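Local coordinates for protein N5-carboxyaminoimidazole ribonucleotide synthetase (Bacillus anthracis, PDB 3QFF) that probably catalyses the ATP-dependent carboxylation of 5-aminoimidazole ribonucleotide by bicarbonate to N5-carboxyaminoimidazole ribonucleotide in purine synthesis, and is captured here with bound ADP, at residues A[69-72]-A[73-77]; A[90-93]-A[94-98]; A[42-46]-A[47-51]; A[81-84]-A[85-88]. One frame throughout, in Å; residues are numbered along the deposited sequence.

Contact 1. Residues A[69-72]-A[73-77]; sequences IQHL and AEISD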
loop_
_atom_site.group_PDB
_atom_site.type_symbol
_atom_site.label_atom_id
_atom_site.label_comp_id
_atom_site.label_asym_id
_atom_site.label_seq_id
_atom_site.Cartn_x
_atom_site.Cartn_y
_atom_site.Cartn_z
ATOM N N ILE A 69 28.979 4.145 1.184
ATOM C CA ILE A 69 28.227 4.461 -0.036
ATOM C C ILE A 69 28.564 3.433 -1.137
ATOM O O ILE A 69 27.675 2.945 -1.849
ATOM C CB ILE A 69 28.530 5.920 -0.530
ATOM C CG1 ILE A 69 27.843 6.979 0.356
ATOM C CG2 ILE A 69 28.134 6.120 -2.002
ATOM C CD1 ILE A 69 26.316 6.919 0.340
ATOM N N GLN A 70 29.856 3.114 -1.250
ATOM C CA GLN A 70 30.341 2.125 -2.201
ATOM C C GLN A 70 29.799 0.740 -1.891
ATOM O O GLN A 70 29.421 0.015 -2.802
ATOM C CB GLN A 70 31.876 2.114 -2.252
ATOM C CG GLN A 70 32.440 3.250 -3.105
ATOM C CD GLN A 70 33.941 3.439 -2.962
ATOM O OE1 GLN A 70 34.579 2.856 -2.089
ATOM N NE2 GLN A 70 34.508 4.270 -3.827
ATOM N N HIS A 71 29.771 0.378 -0.609
ATOM C CA HIS A 71 29.237 -0.915 -0.204
ATOM C C HIS A 71 27.742 -1.043 -0.559
ATOM O O HIS A 71 27.317 -2.073 -1.051
ATOM C CB HIS A 71 29.491 -1.194 1.281
ATOM C CG HIS A 71 29.024 -2.546 1.718
ATOM N ND1 HIS A 71 28.378 -2.762 2.918
ATOM C CD2 HIS A 71 29.074 -3.748 1.096
ATOM C CE1 HIS A 71 28.059 -4.042 3.018
ATOM N NE2 HIS A 71 28.471 -4.661 1.927
ATOM N N LEU A 72 26.966 0.014 -0.324
ATOM C CA LEU A 72 25.554 0.046 -0.733
ATOM C C LEU A 72 25.409 -0.131 -2.235
ATOM O O LEU A 72 24.591 -0.932 -2.698
ATOM C CB LEU A 72 24.882 1.364 -0.306
ATOM C CG LEU A 72 23.401 1.545 -0.670
ATOM C CD1 LEU A 72 22.516 0.593 0.155
ATOM C CD2 LEU A 72 22.997 2.980 -0.404
ATOM N N ALA A 73 26.208 0.608 -2.993
ATOM C CA ALA A 73 26.131 0.545 -4.446
ATOM C C ALA A 73 26.454 -0.853 -4.952
ATOM O O ALA A 73 25.767 -1.360 -5.846
ATOM C CB ALA A 73 27.056 1.585 -5.078
ATOM N N GLU A 74 27.479 -1.465 -4.351
ATOM C CA GLU A 74 27.986 -2.802 -4.713
ATOM C C GLU A 74 26.958 -3.911 -4.629
ATOM O O GLU A 74 27.110 -4.950 -5.280
ATOM C CB GLU A 74 29.090 -3.223 -3.741
ATOM C CG GLU A 74 30.442 -2.665 -4.006
ATOM C CD GLU A 74 31.465 -3.204 -3.023
ATOM O OE1 GLU A 74 32.652 -3.177 -3.372
ATOM O OE2 GLU A 74 31.083 -3.668 -1.915
ATOM N N ILE A 75 25.959 -3.725 -3.778
ATOM C CA ILE A 75 24.950 -4.754 -3.561
ATOM C C ILE A 75 23.569 -4.343 -4.071
ATOM O O ILE A 75 22.584 -5.060 -3.865
ATOM C CB ILE A 75 24.884 -5.145 -2.088
ATOM C CG1 ILE A 75 24.321 -3.969 -1.267
ATOM C CG2 ILE A 75 26.277 -5.616 -1.623
ATOM C CD1 ILE A 75 24.200 -4.214 0.200
ATOM N N SER A 76 23.514 -3.203 -4.754
ATOM C CA SER A 76 22.258 -2.652 -5.277
ATOM C C SER A 76 22.234 -2.667 -6.805
ATOM O O SER A 76 23.210 -2.300 -7.446
ATOM C CB SER A 76 22.094 -1.200 -4.807
ATOM O OG SER A 76 21.990 -1.140 -3.399
ATOM N N ASP A 77 21.104 -3.072 -7.380
ATOM C CA ASP A 77 20.888 -3.004 -8.825
ATOM C C ASP A 77 20.480 -1.613 -9.305
ATOM O O ASP A 77 20.705 -1.254 -10.470
ATOM C CB ASP A 77 19.871 -4.062 -9.224
ATOM C CG ASP A 77 20.352 -5.463 -8.848
ATOM O OD1 ASP A 77 21.120 -6.056 -9.649
ATOM O OD2 ASP A 77 20.005 -5.940 -7.743
#
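L72 and S76 meet in a local helix-end contact, where the last turn of helix 66-74 unwinds before strand 78-81. The hydroxyl of S76 turns back on the helix: with OG beside its own backbone N (chi1 -63°), it donates to L72 O at 2.7 Å. That carbonyl oxygen is shared. I75 N reaches L72 O as well, at 3.3 Å; both donors stand well above the carbonyl plane, on opposite faces, and so off its lone pairs. One turn earlier the ordinary helical pattern holds, with A73 N bonded to I69 O at 3.0 Å and E74 N to Q70 O at 2.9 Å. I75 N keeps only a weak bond to H71 O, and its leaning toward L72 O marks the tightening of the turn.

On the more exposed flank, the extended side chain of E74 lies along the turn, its CG 3.1 Å from Q70 O. Its OE2 comes to the edge of the H71 imidazole, in the plane of the ring and 3.6 Å from H71 CD2, while the carboxylate itself stands 85° to that ring. On the sheet side, L72 packs on A41 and L43 of strand 39-44. The helix is the link of a beta-alpha-beta crossover from strand 57-60 to strand 78-81, as expected of the Rossmann-like preATP-grasp domain.

Contact 2. Residues A[90-93]-A[94-98]; sequences CLQW and LEKHA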
loop_
_atom_site.group_PDB
_atom_site.type_symbol
_atom_site.label_atom_id
_atom_site.label_comp_id
_atom_site.label_asym_id
_atom_site.label_seq_id
_atom_site.Cartn_x
_atom_site.Cartn_y
_atom_site.Cartn_z
ATOM N N CYS A 90 30.758 11.662 -3.727
ATOM C CA CYS A 90 29.908 10.489 -3.560
ATOM C C CYS A 90 28.870 10.416 -4.678
ATOM O O CYS A 90 28.640 9.339 -5.225
ATOM C CB CYS A 90 29.240 10.490 -2.170
ATOM S SG CYS A 90 30.392 10.188 -0.757
ATOM N N LEU A 91 28.270 11.558 -5.042
ATOM C CA LEU A 91 27.303 11.587 -6.156
ATOM C C LEU A 91 27.936 11.186 -7.485
ATOM O O LEU A 91 27.345 10.395 -8.227
ATOM C CB LEU A 91 26.624 12.954 -6.300
ATOM C CG LEU A 91 25.545 13.329 -5.277
ATOM C CD1 LEU A 91 25.184 14.809 -5.429
ATOM C CD2 LEU A 91 24.304 12.444 -5.432
ATOM N N GLN A 92 29.139 11.711 -7.777
ATOM C CA GLN A 92 29.817 11.353 -9.022
ATOM C C GLN A 92 30.172 9.867 -9.018
ATOM O O GLN A 92 30.017 9.183 -10.036
ATOM C CB GLN A 92 31.083 12.190 -9.265
ATOM C CG GLN A 92 31.731 11.888 -10.621
ATOM C CD GLN A 92 32.865 12.842 -10.981
ATOM O OE1 GLN A 92 32.668 13.804 -11.723
ATOM N NE2 GLN A 92 34.053 12.571 -10.463
ATOM N N TRP A 93 30.647 9.366 -7.880
ATOM C CA TRP A 93 31.004 7.951 -7.816
ATOM C C TRP A 93 29.794 7.075 -8.180
ATOM O O TRP A 93 29.876 6.205 -9.059
ATOM C CB TRP A 93 31.593 7.554 -6.464
ATOM C CG TRP A 93 32.237 6.210 -6.575
ATOM C CD1 TRP A 93 33.534 5.938 -6.939
ATOM C CD2 TRP A 93 31.597 4.945 -6.393
ATOM N NE1 TRP A 93 33.742 4.579 -6.970
ATOM C CE2 TRP A 93 32.567 3.945 -6.639
ATOM C CE3 TRP A 93 30.296 4.557 -6.034
ATOM C CZ2 TRP A 93 32.280 2.580 -6.536
ATOM C CZ3 TRP A 93 30.011 3.194 -5.931
ATOM C CH2 TRP A 93 30.997 2.225 -6.190
ATOM N N LEU A 94 28.672 7.338 -7.522
ATOM C CA LEU A 94 27.426 6.603 -7.768
ATOM C C LEU A 94 26.966 6.708 -9.214
ATOM O O LEU A 94 26.631 5.697 -9.843
ATOM C CB LEU A 94 26.325 7.132 -6.857
ATOM C CG LEU A 94 26.491 6.756 -5.392
ATOM C CD1 LEU A 94 25.702 7.723 -4.525
ATOM C CD2 LEU A 94 26.051 5.315 -5.178
ATOM N N GLU A 95 26.955 7.934 -9.739
ATOM C CA GLU A 95 26.490 8.182 -11.102
ATOM C C GLU A 95 27.308 7.414 -12.141
ATOM O O GLU A 95 26.763 6.896 -13.120
ATOM C CB GLU A 95 26.487 9.686 -11.407
ATOM C CG GLU A 95 25.552 10.088 -12.543
ATOM C CD GLU A 95 25.487 11.588 -12.752
ATOM O OE1 GLU A 95 26.333 12.314 -12.188
ATOM O OE2 GLU A 95 24.583 12.048 -13.483
ATOM N N LYS A 96 28.612 7.304 -11.914
ATOM C CA LYS A 96 29.458 6.682 -12.902
ATOM C C LYS A 96 29.784 5.207 -12.634
ATOM O O LYS A 96 29.992 4.447 -13.578
ATOM C CB LYS A 96 30.720 7.520 -13.139
ATOM C CG LYS A 96 30.433 9.023 -13.453
ATOM C CD LYS A 96 29.731 9.253 -14.795
ATOM C CE LYS A 96 29.206 10.676 -14.884
ATOM N NZ LYS A 96 28.280 10.892 -16.034
ATOM N N HIS A 97 29.781 4.787 -11.370
ATOM C CA HIS A 97 30.173 3.408 -11.038
ATOM C C HIS A 97 29.056 2.530 -10.466
ATOM O O HIS A 97 29.239 1.325 -10.280
ATOM C CB HIS A 97 31.395 3.404 -10.111
ATOM C CG HIS A 97 32.563 4.157 -10.662
ATOM N ND1 HIS A 97 33.238 3.755 -11.796
ATOM C CD2 HIS A 97 33.172 5.291 -10.242
ATOM C CE1 HIS A 97 34.218 4.607 -12.046
ATOM N NE2 HIS A 97 34.199 5.549 -11.118
ATOM N N ALA A 98 27.912 3.138 -10.165
ATOM C CA ALA A 98 26.714 2.387 -9.812
ATOM C C ALA A 98 25.634 2.759 -10.813
ATOM O O ALA A 98 25.910 3.412 -11.829
ATOM C CB ALA A 98 26.260 2.725 -8.395
#
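W93 and H97, one turn apart on helix 88-97, carry this contact together with L94. The indole swings out with CG anti to the backbone N (chi1 -166°), and H97 lays its CB over one face of it, 3.8 Å from the centroid of the six-membered ring, a CH-pi contact close to the ring normal. The imidazole follows over the pyrrole half: H97 CD2 sits 3.4 Å from W93 CD1, and the two ring planes meet obliquely, at 45°. The backbone sets this approach, for H97 N donates to W93 O at 2.7 Å, almost in line with the carbonyl bond, and so brings CB in above the indole.

L94 leaves the helix about a right angle round from W93 and is buried. Its CG lies beside its own backbone N (chi1 -72°), which keeps the isobutyl group along the previous turn, with CD1 3.4 Å from C90 O. That same oxygen accepts a nearly straight bond from L94 N at 3.0 Å. E95, on another flank, sends its OE1 to S104 OG.

The helix rests on helix 66-74, where W93 packs on Q70 and A73 and L94 on I69. L91 reaches I86, in the loop that leads from strand 78-81 into this helix.

Contact 3. Residues A[42-46]-A[47-51]; sequences VLDPT and KNSPC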
loop_
_atom_site.group_PDB
_atom_site.type_symbol
_atom_site.label_atom_id
_atom_site.label_comp_id
_atom_site.label_asym_id
_atom_site.label_seq_id
_atom_site.Cartn_x
_atom_site.Cartn_y
_atom_site.Cartn_z
ATOM N N VAL A 42 19.365 -0.322 2.647
ATOM C CA VAL A 42 19.347 1.079 3.073
ATOM C C VAL A 42 20.652 1.436 3.782
ATOM O O VAL A 42 21.230 0.611 4.492
ATOM C CB VAL A 42 18.107 1.403 3.983
ATOM C CG1 VAL A 42 18.029 0.460 5.183
ATOM C CG2 VAL A 42 18.112 2.871 4.460
ATOM N N LEU A 43 21.111 2.665 3.566
ATOM C CA LEU A 43 22.214 3.248 4.340
ATOM C C LEU A 43 21.716 4.460 5.121
ATOM O O LEU A 43 21.052 5.340 4.561
ATOM C CB LEU A 43 23.374 3.639 3.422
ATOM C CG LEU A 43 24.651 4.274 3.998
ATOM C CD1 LEU A 43 25.767 4.108 2.996
ATOM C CD2 LEU A 43 24.476 5.757 4.332
ATOM N N ASP A 44 22.076 4.511 6.403
ATOM C CA ASP A 44 21.591 5.533 7.336
ATOM C C ASP A 44 22.517 5.557 8.562
ATOM O O ASP A 44 22.996 4.509 8.991
ATOM C CB ASP A 44 20.154 5.204 7.773
ATOM C CG ASP A 44 19.486 6.347 8.548
ATOM O OD1 ASP A 44 19.656 6.413 9.781
ATOM O OD2 ASP A 44 18.786 7.182 7.920
ATOM N N PRO A 45 22.791 6.759 9.111
ATOM C CA PRO A 45 23.651 6.943 10.292
ATOM C C PRO A 45 23.171 6.252 11.570
ATOM O O PRO A 45 23.992 5.944 12.448
ATOM C CB PRO A 45 23.629 8.462 10.498
ATOM C CG PRO A 45 23.409 9.015 9.154
ATOM C CD PRO A 45 22.475 8.047 8.474
ATOM N N THR A 46 21.864 6.037 11.693
ATOM C CA THR A 46 21.286 5.452 12.909
ATOM C C THR A 46 20.781 4.041 12.636
ATOM O O THR A 46 20.200 3.787 11.585
ATOM C CB THR A 46 20.115 6.305 13.438
ATOM O OG1 THR A 46 20.504 7.683 13.469
ATOM C CG2 THR A 46 19.715 5.871 14.847
ATOM N N LYS A 47 21.009 3.132 13.580
ATOM C CA LYS A 47 20.481 1.768 13.505
ATOM C C LYS A 47 18.966 1.747 13.713
ATOM O O LYS A 47 18.409 2.642 14.347
ATOM C CB LYS A 47 21.182 0.854 14.527
ATOM C CG LYS A 47 20.815 -0.635 14.402
ATOM C CD LYS A 47 22.040 -1.550 14.495
ATOM C CE LYS A 47 22.257 -2.051 15.916
ATOM N NZ LYS A 47 21.441 -3.280 16.183
ATOM N N ASN A 48 18.315 0.717 13.174
ATOM C CA ASN A 48 16.870 0.533 13.302
ATOM C C ASN A 48 16.056 1.751 12.815
ATOM O O ASN A 48 15.016 2.097 13.403
ATOM C CB ASN A 48 16.517 0.151 14.757
ATOM C CG ASN A 48 15.134 -0.453 14.892
ATOM O OD1 ASN A 48 14.709 -1.284 14.079
ATOM N ND2 ASN A 48 14.419 -0.041 15.933
ATOM N N SER A 49 16.529 2.401 11.748
ATOM C CA SER A 49 15.795 3.529 11.147
ATOM C C SER A 49 14.425 3.070 10.638
ATOM O O SER A 49 14.191 1.869 10.529
ATOM C CB SER A 49 16.595 4.183 10.011
ATOM O OG SER A 49 16.828 3.279 8.951
ATOM N N PRO A 50 13.501 4.018 10.362
ATOM C CA PRO A 50 12.220 3.635 9.773
ATOM C C PRO A 50 12.364 2.763 8.527
ATOM O O PRO A 50 11.620 1.791 8.376
ATOM C CB PRO A 50 11.593 4.981 9.413
ATOM C CG PRO A 50 12.070 5.876 10.498
ATOM C CD PRO A 50 13.506 5.446 10.744
ATOM N N CYS A 51 13.324 3.085 7.655
ATOM C CA CYS A 51 13.471 2.305 6.425
ATOM C C CYS A 51 14.099 0.935 6.718
ATOM O O CYS A 51 13.657 -0.076 6.186
ATOM C CB CYS A 51 14.252 3.094 5.366
ATOM S SG CYS A 51 14.451 2.233 3.797
HETATM O O HOH W 1 19.081 2.061 10.050
#
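S49 lies over one face of the D44 carboxylate, its CB 3.8 Å from D44 OD1, while T46 N and G22 N take the two oxygens. T46 N meets OD1 on its anti side at 2.9 Å, standing 26° out of the carboxylate plane. OD2 is held by G22 N of the glycine-rich loop after strand 16-20. With both oxygens bonded to backbone amides, the group's rotation is largely fixed, and two N-H donors would probably favour its charged form. The hydroxyl of S49 lies over the same face as its CB, with OG 4.1 Å from D44 CG, and also accepts from A52 N, a little further on.

The two sides of the loop share no direct hydrogen bond; a water links them. It donates to T46 O at 2.6 Å and accepts from S49 N at 3.1 Å.

Deeper, the contact is apolar. C51 extends its SG anti to the backbone N (chi1 -179°), bringing it 3.8 Å from V42 CB and equally near V42 CG2, while T46 and K47 stay at the surface. D44 OD1 with T46 N makes an Asx turn at the C-terminal end of strand 39-44. Here the loop after that strand meets the glycine-rich loop after strand 16-20, at the C-terminal edge of the parallel sheet, as in Rossmann-like domains.

Contact 4. Residues A[81-84]-A[85-88]; sequences YEFE and NIDY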
loop_
_atom_site.group_PDB
_atom_site.type_symbol
_atom_site.label_atom_id
_atom_site.label_comp_id
_atom_site.label_asym_id
_atom_site.label_seq_id
_atom_site.Cartn_x
_atom_site.Cartn_y
_atom_site.Cartn_z
ATOM N N TYR A 81 17.850 8.001 -3.486
ATOM C CA TYR A 81 18.130 8.683 -2.224
ATOM C C TYR A 81 16.882 9.327 -1.646
ATOM O O TYR A 81 16.004 9.790 -2.383
ATOM C CB TYR A 81 19.183 9.781 -2.444
ATOM C CG TYR A 81 18.739 10.780 -3.496
ATOM C CD1 TYR A 81 19.106 10.628 -4.834
ATOM C CD2 TYR A 81 17.901 11.844 -3.155
ATOM C CE1 TYR A 81 18.664 11.539 -5.812
ATOM C CE2 TYR A 81 17.454 12.744 -4.113
ATOM C CZ TYR A 81 17.836 12.591 -5.428
ATOM O OH TYR A 81 17.377 13.490 -6.353
ATOM N N GLU A 82 16.837 9.379 -0.319
ATOM C CA GLU A 82 15.919 10.248 0.411
ATOM C C GLU A 82 16.721 11.444 0.925
ATOM O O GLU A 82 16.245 12.588 0.913
ATOM C CB GLU A 82 15.305 9.494 1.594
ATOM C CG GLU A 82 15.081 10.385 2.824
ATOM C CD GLU A 82 14.765 9.602 4.062
ATOM O OE1 GLU A 82 15.652 9.488 4.935
ATOM O OE2 GLU A 82 13.626 9.115 4.161
ATOM N N PHE A 83 17.940 11.162 1.382
ATOM C CA PHE A 83 18.819 12.199 1.903
ATOM C C PHE A 83 19.417 12.954 0.727
ATOM O O PHE A 83 19.963 12.350 -0.196
ATOM C CB PHE A 83 19.904 11.600 2.794
ATOM C CG PHE A 83 20.865 12.627 3.350
ATOM C CD1 PHE A 83 22.177 12.706 2.864
ATOM C CD2 PHE A 83 20.451 13.529 4.334
ATOM C CE1 PHE A 83 23.076 13.664 3.368
ATOM C CE2 PHE A 83 21.342 14.494 4.843
ATOM C CZ PHE A 83 22.658 14.555 4.357
ATOM N N GLU A 84 19.280 14.277 0.762
ATOM C CA GLU A 84 19.599 15.124 -0.382
ATOM C C GLU A 84 21.014 15.709 -0.353
ATOM O O GLU A 84 21.592 15.989 -1.410
ATOM C CB GLU A 84 18.585 16.258 -0.500
ATOM C CG GLU A 84 17.219 15.829 -1.002
ATOM C CD GLU A 84 16.177 16.904 -0.785
ATOM O OE1 GLU A 84 15.727 17.495 -1.780
ATOM O OE2 GLU A 84 15.811 17.165 0.381
ATOM N N ASN A 85 21.572 15.881 0.843
ATOM C CA ASN A 85 22.849 16.571 0.981
ATOM C C ASN A 85 24.065 15.649 0.803
ATOM O O ASN A 85 25.010 15.696 1.577
ATOM C CB ASN A 85 22.906 17.373 2.295
ATOM C CG ASN A 85 24.039 18.400 2.306
ATOM O OD1 ASN A 85 24.312 19.057 1.298
ATOM N ND2 ASN A 85 24.718 18.524 3.448
ATOM N N ILE A 86 24.019 14.815 -0.233
ATOM C CA ILE A 86 25.130 13.939 -0.592
ATOM C C ILE A 86 26.188 14.818 -1.263
ATOM O O ILE A 86 25.861 15.603 -2.150
ATOM C CB ILE A 86 24.673 12.827 -1.569
ATOM C CG1 ILE A 86 23.505 12.017 -0.978
ATOM C CG2 ILE A 86 25.850 11.906 -1.949
ATOM C CD1 ILE A 86 22.825 11.086 -2.000
ATOM N N ASP A 87 27.440 14.723 -0.839
ATOM C CA ASP A 87 28.454 15.583 -1.463
ATOM C C ASP A 87 28.829 15.118 -2.882
ATOM O O ASP A 87 28.518 13.992 -3.292
ATOM C CB ASP A 87 29.666 15.821 -0.545
ATOM C CG ASP A 87 30.489 14.576 -0.310
ATOM O OD1 ASP A 87 31.036 14.430 0.807
ATOM O OD2 ASP A 87 30.598 13.749 -1.234
ATOM N N TYR A 88 29.462 16.003 -3.640
ATOM C CA TYR A 88 29.758 15.717 -5.035
ATOM C C TYR A 88 30.627 14.488 -5.297
ATOM O O TYR A 88 30.372 13.792 -6.261
ATOM C CB TYR A 88 30.385 16.929 -5.719
ATOM C CG TYR A 88 29.466 18.121 -5.897
ATOM C CD1 TYR A 88 29.982 19.408 -5.863
ATOM C CD2 TYR A 88 28.087 17.967 -6.108
ATOM C CE1 TYR A 88 29.177 20.518 -6.036
ATOM C CE2 TYR A 88 27.264 19.086 -6.280
ATOM C CZ TYR A 88 27.833 20.361 -6.241
ATOM O OH TYR A 88 27.083 21.498 -6.395
HETATM O O HOH W 2 23.684 17.274 -2.624
#
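I86 and F83, with the backbone of N85, form the close-packed part of this loop; the N85 side chain and a water make its looser side. The buried side chain of I86 has CG1 beside its own backbone N (chi1 -56°), which turns CD1 back toward Y81, to lie 3.9 Å from Y81 CB and 3.6 Å from F83 O. That carbonyl oxygen is buried among carbons and has no polar partner in the model. The ring of F83 lies with one face over the backbone of N85: N85 N is above it, offset toward the rim, while F83 CE1 comes to 3.3 Å from N85 O. Y63 stacks on F83.

The rest of the contact is wetter. The side chain of N85 is exposed, and a water sits 2.7 Å from E84 O and 2.8 Å from I86 O. E84 turns away to a salt bridge with R278, its side chain about 10 Å from the bound ADP. The weak bond from I86 N to E84 O, 2.9 Å long, closes an inverse gamma turn centred on N85. The turn kinks the chain on its way from strand 78-81 to helix 88-97, whose N-cap is D87, in this Rossmann-like domain.

How the contacts relate
All four contacts belong to the preATP-grasp domain and follow the chain in the order 3, 1, 4, 2. Contacts 1 and 2 are helix ends lying side by side: A73 CB meets A98 CB at 3.6 Å, and their chemistry is backbone bonding topped by side-chain packing. Contacts 3 and 4 are loops leaving two strands of the parallel sheet, and lean on a water and a turn instead. Contact 3 buries V42, D44, S49 and C51, and contact 4 Y81 and I86, whereas H71 and E74 in contact 1 and H97 in contact 2 are exposed. Contacts 2 and 3 stay about 8 Å apart at their nearest atoms. Contact 4 leads into contact 2 and lies nearest the chain's centre.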